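Local coordinates for DNA polymerase III, gamma subunit-related protein (Thermotoga maritima, PDB 2GNO), which probably binds DNA and resembles the clamp-loader subunits of bacterial DNA polymerase III, at residues V34-P39 with I87-E92; E157-L162 with G206-R211; L244-T249 with S272-K277. All coordinates share one frame; numbering follows the deposited sequence.

The three contacts sit in different parts of the chain. Contact 1 is a buried contact of the alpha/beta part, where helix 30-43 lies on the inner strand 84-88 of the parallel sheet. Contacts 2 and 3 belong to the helical part and are both only partly buried. They lie on the opposite side of the chain's centre from contact 1. Helices 203-219 and 239-254 pack against each other, so contacts 2 and 3 touch, where Gly-206, Tyr-207 and Cys-210 meet Arg-247 and Leu-248. Their centres are about 17 Å apart. Contact 1 joins its segments by apolar packing. Contacts 2 and 3 each add one direct hydrogen bond.

Contact 1 (V34-P39 with I87-E92); sequences VSLELP and IVHDCE
Leu-36 and Ser-35 of helix 30-43 meet Ile-87 of strand 84-88 and His-89 just after it. This is a helix lying against the parallel sheet of a P-loop NTPase-like alpha/beta fold.

The apolar contacts centre on Ile-87. Its CD1 lies 4.0 Å from Leu-36 CD2, and the two side chains cross at about a right angle. Pro-39 CG borders Ile-87 CD1 at a looser 4.4 Å. The other branch, Ile-87 CG2, stands anti to the backbone N and meets Ser-35 CB at 3.8 Å. That branch also lies over one face of the His-89 ring, offset toward its rim.

Ring contacts come from Leu-36. Its CG approaches the edge of the imidazole near the ring plane, 3.8 Å from His-89 CE1. Both methyls of Leu-36 also come near His-89 NE2.

The polar atoms look elsewhere. His-89 NE2 is hydrogen-bonded to Glu-54 and ND1 to Asn-118, which also bonds Ser-35 OG. Ser-35 OG has a further bond to Pro-31 O.

An alanine in place of Leu-36 would probably open a gap beside Ile-87 CD1 and strip the apolar cover from the CE1 edge of His-89. Leu-36 also lines a pocket that holds a bound 2-ethoxyethanol.

The chemistry thus divides in two. Carbon packing joins helix to strand, while bonds at both ring nitrogens fix the rotation of His-89. The nearby Glu-54 carboxylate would probably favour a proton on NE2.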
loop_
_atom_site.group_PDB
_atom_site.type_symbol
_atom_site.label_atom_id
_atom_site.label_comp_id
_atom_site.label_asym_id
_atom_site.label_seq_id
_atom_site.Cartn_x
_atom_site.Cartn_y
_atom_site.Cartn_z
ATOM N N VAL A 34 6.439 -9.694 -0.791
ATOM C CA VAL A 34 7.253 -10.739 -1.399
ATOM C C VAL A 34 8.733 -10.260 -1.421
ATOM O O VAL A 34 9.646 -11.043 -1.092
ATOM C CB VAL A 34 6.766 -11.086 -2.825
ATOM C CG1 VAL A 34 7.784 -11.986 -3.547
ATOM C CG2 VAL A 34 5.390 -11.772 -2.754
ATOM N N SER A 35 8.934 -9.002 -1.805
ATOM C CA SER A 35 10.255 -8.368 -1.864
ATOM C C SER A 35 10.950 -8.374 -0.510
ATOM O O SER A 35 12.125 -8.729 -0.425
ATOM C CB SER A 35 10.166 -6.917 -2.383
ATOM O OG SER A 35 9.539 -6.865 -3.656
ATOM N N LEU A 36 10.222 -7.970 0.528
ATOM C CA LEU A 36 10.729 -7.933 1.903
ATOM C C LEU A 36 11.091 -9.270 2.526
ATOM O O LEU A 36 12.036 -9.368 3.295
ATOM C CB LEU A 36 9.728 -7.212 2.814
ATOM C CG LEU A 36 9.678 -5.706 2.628
ATOM C CD1 LEU A 36 8.449 -5.119 3.291
ATOM C CD2 LEU A 36 10.936 -5.049 3.150
ATOM N N GLU A 37 10.319 -10.290 2.220
ATOM C CA GLU A 37 10.569 -11.633 2.725
ATOM C C GLU A 37 11.572 -12.405 1.865
ATOM O O GLU A 37 12.078 -13.411 2.288
ATOM C CB GLU A 37 9.233 -12.404 2.773
ATOM C CG GLU A 37 8.251 -11.869 3.799
ATOM C CD GLU A 37 8.737 -12.028 5.237
ATOM O OE1 GLU A 37 9.543 -12.945 5.493
ATOM O OE2 GLU A 37 8.311 -11.245 6.111
ATOM N N LEU A 38 11.910 -11.907 0.687
ATOM C CA LEU A 38 12.801 -12.638 -0.207
ATOM C C LEU A 38 14.197 -12.936 0.309
ATOM O O LEU A 38 14.635 -14.063 0.207
ATOM C CB LEU A 38 12.867 -11.967 -1.593
ATOM C CG LEU A 38 13.643 -12.671 -2.706
ATOM C CD1 LEU A 38 13.088 -14.054 -2.903
ATOM C CD2 LEU A 38 13.505 -11.903 -3.997
ATOM N N PRO A 39 14.902 -11.947 0.849
ATOM C CA PRO A 39 16.253 -12.201 1.313
ATOM C C PRO A 39 16.373 -13.290 2.370
ATOM O O PRO A 39 17.272 -14.141 2.274
ATOM C CB PRO A 39 16.688 -10.833 1.852
ATOM C CG PRO A 39 15.797 -9.884 1.164
ATOM C CD PRO A 39 14.530 -10.536 1.038
ATOM N N ILE A 87 16.113 -3.427 -1.798
ATOM C CA ILE A 87 14.690 -3.453 -2.084
ATOM C C ILE A 87 14.230 -2.035 -2.416
ATOM O O ILE A 87 14.455 -1.121 -1.632
ATOM C CB ILE A 87 13.910 -4.018 -0.912
ATOM C CG1 ILE A 87 14.396 -5.447 -0.608
ATOM C CG2 ILE A 87 12.424 -4.029 -1.225
ATOM C CD1 ILE A 87 14.055 -5.907 0.752
ATOM N N VAL A 88 13.639 -1.849 -3.593
ATOM C CA VAL A 88 13.147 -0.516 -4.007
ATOM C C VAL A 88 11.654 -0.697 -4.217
ATOM O O VAL A 88 11.243 -1.317 -5.189
ATOM C CB VAL A 88 13.784 -0.037 -5.299
ATOM C CG1 VAL A 88 13.301 1.398 -5.644
ATOM C CG2 VAL A 88 15.310 -0.107 -5.189
ATOM N N HIS A 89 10.852 -0.153 -3.308
ATOM C CA HIS A 89 9.395 -0.306 -3.399
ATOM C C HIS A 89 8.757 0.672 -4.360
ATOM O O HIS A 89 9.133 1.843 -4.362
ATOM C CB HIS A 89 8.744 -0.104 -2.041
ATOM C CG HIS A 89 9.125 -1.136 -1.015
ATOM N ND1 HIS A 89 8.888 -2.477 -1.199
ATOM C CD2 HIS A 89 9.570 -1.013 0.253
ATOM C CE1 HIS A 89 9.264 -3.144 -0.128
ATOM N NE2 HIS A 89 9.665 -2.277 0.778
ATOM N N ASP A 90 7.805 0.217 -5.173
ATOM C CA ASP A 90 7.106 1.106 -6.125
ATOM C C ASP A 90 8.091 1.932 -6.967
ATOM O O ASP A 90 8.009 3.165 -7.032
ATOM C CB ASP A 90 6.089 1.944 -5.341
ATOM C CG ASP A 90 4.940 1.095 -4.796
ATOM O OD1 ASP A 90 4.384 0.275 -5.561
ATOM O OD2 ASP A 90 4.543 1.281 -3.632
ATOM N N CYS A 91 8.957 1.205 -7.678
ATOM C CA CYS A 91 10.053 1.770 -8.476
ATOM C C CYS A 91 9.734 2.659 -9.681
ATOM O O CYS A 91 10.648 3.329 -10.204
ATOM C CB CYS A 91 11.027 0.675 -8.891
ATOM S SG CYS A 91 10.224 -0.459 -9.960
ATOM N N GLU A 92 8.467 2.689 -10.108
ATOM C CA GLU A 92 8.027 3.578 -11.198
ATOM C C GLU A 92 8.178 5.040 -10.774
ATOM O O GLU A 92 8.177 5.946 -11.624
ATOM C CB GLU A 92 6.578 3.320 -11.644
ATOM C CG GLU A 92 5.410 3.671 -10.668
ATOM C CD GLU A 92 5.242 2.775 -9.462
ATOM O OE1 GLU A 92 6.016 1.805 -9.284
ATOM O OE2 GLU A 92 4.299 3.048 -8.686
#

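Contact 2 (E157-L162 with G206-R211); sequences EELPLL and GYLACR
Leu-161 lies over one face of the Tyr-207 ring, and the two side chains slide past each other in opposite directions. Leu-161 CD2 sits 3.6 Å from the centroid of the Tyr-207 ring, 17° off the ring normal, in a CH-pi contact. Nearer the phenol end, Leu-161 CB comes within 3.4 Å of Tyr-207 CZ. Arg-211 has two deposited conformers; in the one described here its CD takes the opposite face of the ring. The flat ring is then a blade held between a leucine and an arginine chain. Tyr-207 CG is anti to the backbone N (chi1 171°), and the residue points from helix 203-219 toward the turn at 159-162.

The second bump is Leu-159 CD2. It enters a hollow formed by Tyr-207, Leu-208 and Arg-211. There Leu-159 CD2 meets Tyr-207 CE2 at 4.0 Å and Leu-208 CD2 at 3.7 Å. Leu-159 CD2 also lies over one face of the guanidinium, 3.5 Å from Arg-211 CZ. The Leu-159 and Arg-211 side chains cross at about a right angle.

The tip of the blade is polar. Leu-161 N donates to Tyr-207 OH at 3.2 Å, with a nearly straight N-H...O angle of 167°. Pro-160 CD packs beside the same hydroxyl. Tyr-207 OH is also hydrogen-bonded to Glu-255 OE2.

Glu-158 OE2 and Arg-211 NH2 lie 4.4 Å apart, beyond a salt bridge, and would probably attract weakly in this conformer.

The contact ties a turn in the AAA+ lid family region to helix 203-219. The Tyr-207 hydroxyl has two bonds and, in this conformer of Arg-211, its ring is packed on both faces, which would probably limit how the ring can turn.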
loop_
_atom_site.group_PDB
_atom_site.type_symbol
_atom_site.label_atom_id
_atom_site.label_comp_id
_atom_site.label_asym_id
_atom_site.label_seq_id
_atom_site.Cartn_x
_atom_site.Cartn_y
_atom_site.Cartn_z
ATOM N N GLU A 157 -16.073 -10.809 4.426
ATOM C CA GLU A 157 -17.027 -10.152 3.526
ATOM C C GLU A 157 -17.345 -8.722 4.011
ATOM O O GLU A 157 -17.684 -7.851 3.214
ATOM C CB GLU A 157 -18.306 -10.987 3.317
ATOM C CG GLU A 157 -18.145 -12.231 2.390
ATOM C CD GLU A 157 -17.235 -13.343 2.920
ATOM O OE1 GLU A 157 -17.095 -13.497 4.156
ATOM O OE2 GLU A 157 -16.688 -14.098 2.088
ATOM N N GLU A 158 -17.211 -8.501 5.318
ATOM C CA GLU A 158 -17.450 -7.208 5.972
ATOM C C GLU A 158 -16.287 -6.209 5.796
ATOM O O GLU A 158 -16.436 -5.013 6.057
ATOM C CB GLU A 158 -17.721 -7.522 7.451
ATOM C CG GLU A 158 -18.162 -6.395 8.354
ATOM C CD GLU A 158 -18.735 -6.900 9.700
ATOM O OE1 GLU A 158 -19.429 -7.950 9.740
ATOM O OE2 GLU A 158 -18.538 -6.214 10.724
ATOM N N LEU A 159 -15.132 -6.687 5.324
ATOM C CA LEU A 159 -13.938 -5.866 5.119
ATOM C C LEU A 159 -13.397 -6.115 3.708
ATOM O O LEU A 159 -12.388 -6.799 3.547
ATOM C CB LEU A 159 -12.924 -6.251 6.181
ATOM C CG LEU A 159 -13.362 -6.036 7.630
ATOM C CD1 LEU A 159 -12.315 -6.621 8.562
ATOM C CD2 LEU A 159 -13.622 -4.570 7.932
ATOM N N PRO A 160 -14.051 -5.550 2.676
ATOM C CA PRO A 160 -13.630 -5.759 1.290
ATOM C C PRO A 160 -12.179 -5.428 0.907
ATOM O O PRO A 160 -11.691 -5.998 -0.069
ATOM C CB PRO A 160 -14.595 -4.873 0.503
ATOM C CG PRO A 160 -15.777 -4.766 1.354
ATOM C CD PRO A 160 -15.222 -4.654 2.721
ATOM N N LEU A 161 -11.501 -4.533 1.638
ATOM C CA LEU A 161 -10.095 -4.198 1.325
ATOM C C LEU A 161 -9.121 -5.366 1.448
ATOM O O LEU A 161 -8.105 -5.381 0.740
ATOM C CB LEU A 161 -9.560 -3.071 2.232
ATOM C CG LEU A 161 -8.066 -2.630 2.165
ATOM C CD1 LEU A 161 -7.620 -2.154 0.772
ATOM C CD2 LEU A 161 -7.791 -1.535 3.170
ATOM N N LEU A 162 -9.435 -6.333 2.313
ATOM C CA LEU A 162 -8.550 -7.465 2.568
ATOM C C LEU A 162 -8.220 -8.290 1.339
ATOM O O LEU A 162 -7.108 -8.779 1.214
ATOM C CB LEU A 162 -9.073 -8.357 3.694
ATOM C CG LEU A 162 -9.467 -7.708 5.021
ATOM C CD1 LEU A 162 -9.697 -8.793 6.067
ATOM C CD2 LEU A 162 -8.457 -6.730 5.513
ATOM N N GLY A 206 -5.630 1.755 10.501
ATOM C CA GLY A 206 -6.047 2.913 9.736
ATOM C C GLY A 206 -7.328 2.679 8.932
ATOM O O GLY A 206 -8.186 3.561 8.853
ATOM N N TYR A 207 -7.432 1.498 8.329
ATOM C CA TYR A 207 -8.596 1.095 7.536
ATOM C C TYR A 207 -9.860 1.022 8.394
ATOM O O TYR A 207 -10.898 1.563 8.005
ATOM C CB TYR A 207 -8.292 -0.231 6.829
ATOM C CG TYR A 207 -9.457 -0.890 6.149
ATOM C CD1 TYR A 207 -10.269 -0.178 5.271
ATOM C CD2 TYR A 207 -9.691 -2.256 6.298
ATOM C CE1 TYR A 207 -11.340 -0.789 4.634
ATOM C CE2 TYR A 207 -10.737 -2.880 5.650
ATOM C CZ TYR A 207 -11.564 -2.145 4.822
ATOM O OH TYR A 207 -12.579 -2.772 4.139
ATOM N N LEU A 208 -9.741 0.363 9.550
ATOM C CA LEU A 208 -10.823 0.241 10.507
ATOM C C LEU A 208 -11.198 1.590 11.081
ATOM O O LEU A 208 -12.384 1.857 11.286
ATOM C CB LEU A 208 -10.496 -0.799 11.608
ATOM C CG LEU A 208 -10.281 -2.240 11.100
ATOM C CD1 LEU A 208 -9.983 -3.224 12.234
ATOM C CD2 LEU A 208 -11.472 -2.736 10.302
ATOM N N ALA A 209 -10.223 2.463 11.316
ATOM C CA ALA A 209 -10.532 3.812 11.822
ATOM C C ALA A 209 -11.273 4.601 10.739
ATOM O O ALA A 209 -12.202 5.349 11.056
ATOM C CB ALA A 209 -9.274 4.530 12.245
ATOM N N CYS A 210 -10.849 4.464 9.481
ATOM C CA CYS A 210 -11.552 5.126 8.362
ATOM C C CYS A 210 -12.990 4.611 8.255
ATOM O O CYS A 210 -13.892 5.411 8.086
ATOM C CB CYS A 210 -10.808 5.016 7.048
ATOM S SG CYS A 210 -9.417 6.157 7.024
ATOM N N ARG A 211 -13.177 3.294 8.328
ATOM C CA ARG A 211 -14.513 2.691 8.288
ATOM C C ARG A 211 -15.390 3.255 9.404
ATOM O O ARG A 211 -16.544 3.620 9.171
ATOM C CB ARG A 211 -14.458 1.161 8.392
ATOM C CG ARG A 211 -14.048 0.461 7.107
ATOM C CD ARG A 211 -14.091 -1.068 7.196
ATOM N NE ARG A 211 -15.397 -1.614 7.613
ATOM C CZ ARG A 211 -15.769 -1.939 8.866
ATOM N NH1 ARG A 211 -14.972 -1.781 9.922
ATOM N NH2 ARG A 211 -16.975 -2.428 9.078
#

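Contact 3 (L244-T249 with S272-K277); sequences LIQRLT and SILRVK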
loop_
_atom_site.group_PDB
_atom_site.type_symbol
_atom_site.label_atom_id
_atom_site.label_comp_id
_atom_site.label_asym_id
_atom_site.label_seq_id
_atom_site.Cartn_x
_atom_site.Cartn_y
_atom_site.Cartn_z
ATOM N N LEU A 244 -6.789 11.839 3.581
ATOM C CA LEU A 244 -8.040 11.305 4.131
ATOM C C LEU A 244 -9.085 11.243 3.017
ATOM O O LEU A 244 -9.792 10.258 2.906
ATOM C CB LEU A 244 -8.519 12.143 5.314
ATOM C CG LEU A 244 -9.746 11.687 6.118
ATOM C CD1 LEU A 244 -9.619 10.281 6.689
ATOM C CD2 LEU A 244 -10.021 12.670 7.225
ATOM N N ILE A 245 -9.173 12.282 2.195
ATOM C CA ILE A 245 -10.123 12.292 1.059
ATOM C C ILE A 245 -9.915 11.078 0.171
ATOM O O ILE A 245 -10.863 10.366 -0.131
ATOM C CB ILE A 245 -10.011 13.586 0.228
ATOM C CG1 ILE A 245 -10.620 14.742 1.019
ATOM C CG2 ILE A 245 -10.755 13.456 -1.140
ATOM C CD1 ILE A 245 -10.346 16.097 0.432
ATOM N N GLN A 246 -8.669 10.848 -0.217
ATOM C CA GLN A 246 -8.320 9.701 -1.062
ATOM C C GLN A 246 -8.728 8.379 -0.422
ATOM O O GLN A 246 -9.399 7.573 -1.049
ATOM C CB GLN A 246 -6.815 9.711 -1.406
ATOM C CG GLN A 246 -6.375 10.881 -2.281
ATOM C CD GLN A 246 -7.048 10.883 -3.645
ATOM O OE1 GLN A 246 -7.535 9.852 -4.107
ATOM N NE2 GLN A 246 -7.065 12.040 -4.300
ATOM N N ARG A 247 -8.374 8.192 0.837
ATOM C CA ARG A 247 -8.720 6.960 1.531
ATOM C C ARG A 247 -10.202 6.754 1.680
ATOM O O ARG A 247 -10.677 5.655 1.450
ATOM C CB ARG A 247 -8.114 6.909 2.913
ATOM C CG ARG A 247 -6.664 6.878 2.861
ATOM C CD ARG A 247 -6.071 6.797 4.202
ATOM N NE ARG A 247 -6.355 5.509 4.812
ATOM C CZ ARG A 247 -5.728 5.037 5.880
ATOM N NH1 ARG A 247 -4.751 5.713 6.469
ATOM N NH2 ARG A 247 -6.058 3.847 6.327
ATOM N N LEU A 248 -10.928 7.804 2.073
ATOM C CA LEU A 248 -12.369 7.680 2.241
ATOM C C LEU A 248 -13.062 7.437 0.895
ATOM O O LEU A 248 -13.976 6.617 0.826
ATOM C CB LEU A 248 -12.952 8.901 2.960
ATOM C CG LEU A 248 -12.487 9.151 4.401
ATOM C CD1 LEU A 248 -13.265 10.316 4.979
ATOM C CD2 LEU A 248 -12.668 7.930 5.286
ATOM N N THR A 249 -12.623 8.136 -0.155
ATOM C CA THR A 249 -13.186 7.971 -1.499
ATOM C C THR A 249 -13.087 6.519 -1.924
ATOM O O THR A 249 -14.064 5.966 -2.435
ATOM C CB THR A 249 -12.494 8.905 -2.499
ATOM O OG1 THR A 249 -12.759 10.249 -2.115
ATOM C CG2 THR A 249 -13.015 8.694 -3.917
ATOM N N SER A 272 -13.342 10.417 -10.253
ATOM C CA SER A 272 -12.586 11.618 -10.619
ATOM C C SER A 272 -11.665 12.132 -9.520
ATOM O O SER A 272 -10.546 12.544 -9.823
ATOM C CB SER A 272 -13.527 12.746 -11.056
ATOM O OG SER A 272 -14.202 12.387 -12.248
ATOM N N ILE A 273 -12.125 12.081 -8.266
ATOM C CA ILE A 273 -11.354 12.556 -7.092
ATOM C C ILE A 273 -9.994 11.886 -6.982
ATOM O O ILE A 273 -9.012 12.528 -6.623
ATOM C CB ILE A 273 -12.099 12.299 -5.727
ATOM C CG1 ILE A 273 -13.482 12.974 -5.671
ATOM C CG2 ILE A 273 -11.246 12.744 -4.504
ATOM C CD1 ILE A 273 -13.512 14.404 -5.987
ATOM N N LEU A 274 -9.965 10.590 -7.281
ATOM C CA LEU A 274 -8.756 9.778 -7.225
ATOM C C LEU A 274 -7.644 10.241 -8.171
ATOM O O LEU A 274 -6.468 10.070 -7.859
ATOM C CB LEU A 274 -9.099 8.306 -7.506
ATOM C CG LEU A 274 -10.064 7.592 -6.539
ATOM C CD1 LEU A 274 -10.391 6.185 -7.013
ATOM C CD2 LEU A 274 -9.528 7.549 -5.111
ATOM N N ARG A 275 -8.028 10.855 -9.291
ATOM C CA ARG A 275 -7.105 11.337 -10.304
ATOM C C ARG A 275 -6.751 12.824 -10.176
ATOM O O ARG A 275 -5.945 13.309 -10.966
ATOM C CB ARG A 275 -7.727 11.070 -11.684
ATOM C CG ARG A 275 -8.135 9.608 -11.912
ATOM C CD ARG A 275 -8.868 9.412 -13.219
ATOM N NE ARG A 275 -9.371 8.046 -13.339
ATOM N N VAL A 276 -7.325 13.546 -9.208
ATOM C CA VAL A 276 -7.051 14.990 -9.033
ATOM C C VAL A 276 -5.841 15.196 -8.144
ATOM O O VAL A 276 -5.717 14.527 -7.126
ATOM C CB VAL A 276 -8.257 15.748 -8.394
ATOM C CG1 VAL A 276 -7.940 17.260 -8.215
ATOM C CG2 VAL A 276 -9.498 15.563 -9.238
ATOM N N LYS A 277 -4.972 16.139 -8.522
ATOM C CA LYS A 277 -3.769 16.458 -7.753
ATOM C C LYS A 277 -4.145 17.417 -6.633
ATOM O O LYS A 277 -5.085 18.201 -6.778
ATOM C CB LYS A 277 -2.688 17.064 -8.650
ATOM C CG LYS A 277 -2.205 16.123 -9.748
#
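The flat amide of Gln-246 meets helix 261-274 at Ile-273 and Leu-274. This is helix-to-helix packing within the helical C-terminal domain related to the DNA polymerase III gamma subunit, and it joins helix 239-254 to helix 261-274. Gln-246 NE2 donates to Ile-273 O at 3.1 Å, with an N-H...O angle of 156°. The acceptor is tilted slightly from the amide plane. Seen from the carbonyl, NE2 stands above the plane of Ile-273 C=O. Val-276 N reaches the same oxygen from the opposite face, so two donors grip it. At the other end of the amide, Gln-246 OE1 lies 3.2 Å from Leu-274 CD2 and almost as near Leu-274 CA.

The bend at chi2 (-62°) turns Gln-246 CD, and the amide it carries meets the neighbouring helix.

Beside the amide the contact is apolar. Ile-245 CG2 and Ile-273 CG2 are only 3.5 Å apart, tighter than usual for two carbons. These two side chains cross at about a right angle. Thr-286 of helix 283-298 touches both isoleucines, so a third helix closes on the pair.

Thr-249 turns its methyl to Leu-274. Thr-249 CG2 packs 3.9 Å from Leu-274 CD2, and the two side chains slide past each other in opposite directions. Leu-274 also rests on Arg-250 and Leu-253.

The hydroxyl of Thr-249 is satisfied within its own helix. Thr-249 OG1 lies beside the backbone N and donates to Ile-245 O at 2.7 Å, an oxygen that also accepts from Thr-249 N.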